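Local coordinates for meta cleavage compound hydrolase (Janthinobacterium, PDB 1J1I), which catalyses the hydrolytic cleavage of a carbon-carbon bond in the meta-cleavage product of carbazole degradation, yielding anthranilate, at the interface of chains A and B. Numbering follows the deposited sequence. Chains: chain A/B, meta cleavage compound hydrolase.

The interface of chains A and B. Residues chain A 245, 248-249, 251-252; chain B 231, 255, 257.
A:Leu245, A:Ser251 and A:Trp252 meet B:Lys231, B:Ile255 and B:Pro257 in a patch of a two-fold symmetric homodimer interface, which recurs with the chains exchanged; in the deposited dimer the patch combines a lysine contact with backbone oxygens of chain A and CH-pi packing of B:Pro257 on the A:Trp252 indole, though the coordinates alone do not prove that this dimer forms in solution. The lysine chain, bent at its third torsion (chi3 -94°), brings its terminal ammonium among oxygens of the last turn of helix 238-247, the loop after it and the first residue of strand 251-256. B:Lys231 NZ donates to the backbone A:Leu245 O at 2.8 Å, in the carbonyl plane and on a lone pair. It also reaches A:Ser251 O at 2.7 Å, here tilted 26° from that carbonyl's plane. A third bond runs from B:Lys231 NZ to the hydroxyl A:Ser251 OG at 2.9 Å, and a water links the amine to A:Asp249 O. The hydroxyl A:Ser251 OG donates to A:Ile248 O (2.7 Å), which probably leaves its oxygen able to accept from the lysine. The gathered carbonyls would probably favour a charged amine here.

Next to the lysine contact, B:Pro257 lies over one face of the A:Trp252 indole: its CD sits 3.3 Å from the centroid of the five-membered ring, and its CG covers the six-membered ring. A leucine in place of A:Trp252 would probably leave B:Pro257 without this flat platform and its CH-pi contacts. A:Leu245 also packs, through CD1, at 3.9 Å against B:Ile255 CG1, the side chains crossing at about a right angle.

Within the alpha/beta-hydrolase fold, the A-chain residues span the end of helix 238-247 to the start of strand 251-256, facing B:Ile255 in the same strand of chain B and loop residues B:Pro257, just after it, and B:Lys231, after strand 225-230; the contact's centre lies about 18 Å from active-site A:Ser114.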
ATOM      1  N   LEU A 245      -7.227   7.153  -7.152  1.00 19.76           N
ATOM      2  CA  LEU A 245      -7.832   6.735  -5.890  1.00 21.59           C
ATOM      3  C   LEU A 245      -9.166   7.427  -5.632  1.00 20.64           C
ATOM      4  O   LEU A 245     -10.054   6.864  -4.998  1.00 21.53           O
ATOM      5  CB  LEU A 245      -6.852   6.987  -4.732  1.00 22.34           C
ATOM      6  CG  LEU A 245      -5.629   6.057  -4.728  1.00 20.75           C
ATOM      7  CD1 LEU A 245      -4.652   6.471  -3.631  1.00 21.85           C
ATOM      8  CD2 LEU A 245      -6.079   4.618  -4.510  1.00 20.07           C
ATOM      9  N   ILE A 248     -11.649   5.737  -8.782  1.00 18.99           N
ATOM     10  CA  ILE A 248     -12.002   4.325  -8.687  1.00 19.17           C
ATOM     11  C   ILE A 248     -12.512   3.995  -7.277  1.00 21.10           C
ATOM     12  O   ILE A 248     -11.758   4.002  -6.302  1.00 21.24           O
ATOM     13  CB  ILE A 248     -10.784   3.456  -9.068  1.00 18.43           C
ATOM     14  CG1 ILE A 248     -10.294   3.870 -10.461  1.00 18.26           C
ATOM     15  CG2 ILE A 248     -11.162   1.971  -9.071  1.00 18.21           C
ATOM     16  CD1 ILE A 248      -9.027   3.167 -10.923  1.00 18.76           C
ATOM     17  N   ASP A 249     -13.804   3.701  -7.174  1.00 19.29           N
ATOM     18  CA  ASP A 249     -14.412   3.421  -5.875  1.00 20.40           C
ATOM     19  C   ASP A 249     -13.820   2.278  -5.061  1.00 21.25           C
ATOM     20  O   ASP A 249     -13.712   2.384  -3.838  1.00 21.69           O
ATOM     21  CB  ASP A 249     -15.911   3.175  -6.020  1.00 24.21           C
ATOM     22  CG  ASP A 249     -16.634   3.269  -4.689  1.00 26.44           C
ATOM     23  OD1 ASP A 249     -16.723   4.387  -4.145  1.00 28.26           O
ATOM     24  OD2 ASP A 249     -17.093   2.231  -4.179  1.00 27.16           O
ATOM     25  N   SER A 251     -10.717   1.106  -5.047  1.00 18.67           N
ATOM     26  CA  SER A 251      -9.271   1.121  -5.220  1.00 16.91           C
ATOM     27  C   SER A 251      -8.471   1.336  -3.941  1.00 19.06           C
ATOM     28  O   SER A 251      -8.825   2.151  -3.087  1.00 18.89           O
ATOM     29  CB  SER A 251      -8.864   2.187  -6.245  1.00 15.45           C
ATOM     30  OG  SER A 251      -9.191   3.499  -5.812  1.00 15.78           O
ATOM     31  N   TRP A 252      -7.393   0.566  -3.835  1.00 18.25           N
ATOM     32  CA  TRP A 252      -6.446   0.634  -2.728  1.00 19.44           C
ATOM     33  C   TRP A 252      -5.255   1.358  -3.335  1.00 20.74           C
ATOM     34  O   TRP A 252      -5.089   1.360  -4.556  1.00 17.74           O
ATOM     35  CB  TRP A 252      -6.003  -0.767  -2.316  1.00 16.39           C
ATOM     36  CG  TRP A 252      -6.899  -1.481  -1.354  1.00 21.96           C
ATOM     37  CD1 TRP A 252      -6.675  -1.670  -0.017  1.00 19.50           C
ATOM     38  CD2 TRP A 252      -8.131  -2.150  -1.653  1.00 22.56           C
ATOM     39  NE1 TRP A 252      -7.684  -2.422   0.532  1.00 20.31           N
ATOM     40  CE2 TRP A 252      -8.592  -2.735  -0.449  1.00 23.12           C
ATOM     41  CE3 TRP A 252      -8.888  -2.325  -2.824  1.00 19.57           C
ATOM     42  CZ2 TRP A 252      -9.780  -3.469  -0.377  1.00 22.14           C
ATOM     43  CZ3 TRP A 252     -10.073  -3.059  -2.754  1.00 24.27           C
ATOM     44  CH2 TRP A 252     -10.503  -3.626  -1.538  1.00 22.92           C
TER
ATOM     45  N   LYS B 231      -9.680   5.808   3.356  1.00 20.59           N
ATOM     46  CA  LYS B 231     -10.135   6.854   2.454  1.00 22.96           C
ATOM     47  C   LYS B 231     -11.305   7.642   3.025  1.00 25.55           C
ATOM     48  O   LYS B 231     -11.466   8.824   2.724  1.00 26.79           O
ATOM     49  CB  LYS B 231     -10.528   6.244   1.099  1.00 24.44           C
ATOM     50  CG  LYS B 231      -9.746   6.808  -0.078  1.00 32.34           C
ATOM     51  CD  LYS B 231     -10.263   6.307  -1.423  1.00 27.00           C
ATOM     52  CE  LYS B 231      -9.512   5.072  -1.910  1.00 22.78           C
ATOM     53  NZ  LYS B 231      -9.993   4.630  -3.261  1.00 19.58           N
ATOM     54  N   ILE B 255      -3.276   3.078   1.016  1.00 19.45           N
ATOM     55  CA  ILE B 255      -4.587   3.704   1.097  1.00 18.40           C
ATOM     56  C   ILE B 255      -5.666   2.645   0.929  1.00 21.17           C
ATOM     57  O   ILE B 255      -5.655   1.879  -0.039  1.00 21.28           O
ATOM     58  CB  ILE B 255      -4.727   4.782   0.008  1.00 18.08           C
ATOM     59  CG1 ILE B 255      -3.450   5.637  -0.046  1.00 23.37           C
ATOM     60  CG2 ILE B 255      -5.931   5.657   0.293  1.00 17.62           C
ATOM     61  CD1 ILE B 255      -3.157   6.432   1.214  1.00 25.71           C
ATOM     62  N   PRO B 257      -9.824   1.688   0.714  1.00 20.63           N
ATOM     63  CA  PRO B 257     -11.166   2.205   0.426  1.00 21.46           C
ATOM     64  C   PRO B 257     -12.181   1.658   1.432  1.00 21.09           C
ATOM     65  O   PRO B 257     -11.925   0.645   2.081  1.00 19.01           O
ATOM     66  CB  PRO B 257     -11.427   1.696  -0.987  1.00 20.32           C
ATOM     67  CG  PRO B 257     -10.778   0.319  -0.950  1.00 21.62           C
ATOM     68  CD  PRO B 257      -9.453   0.615  -0.230  1.00 18.72           C
TER
HETATM   69  O   HOH W   1     -12.763   4.571  -2.753  1.00 21.79           O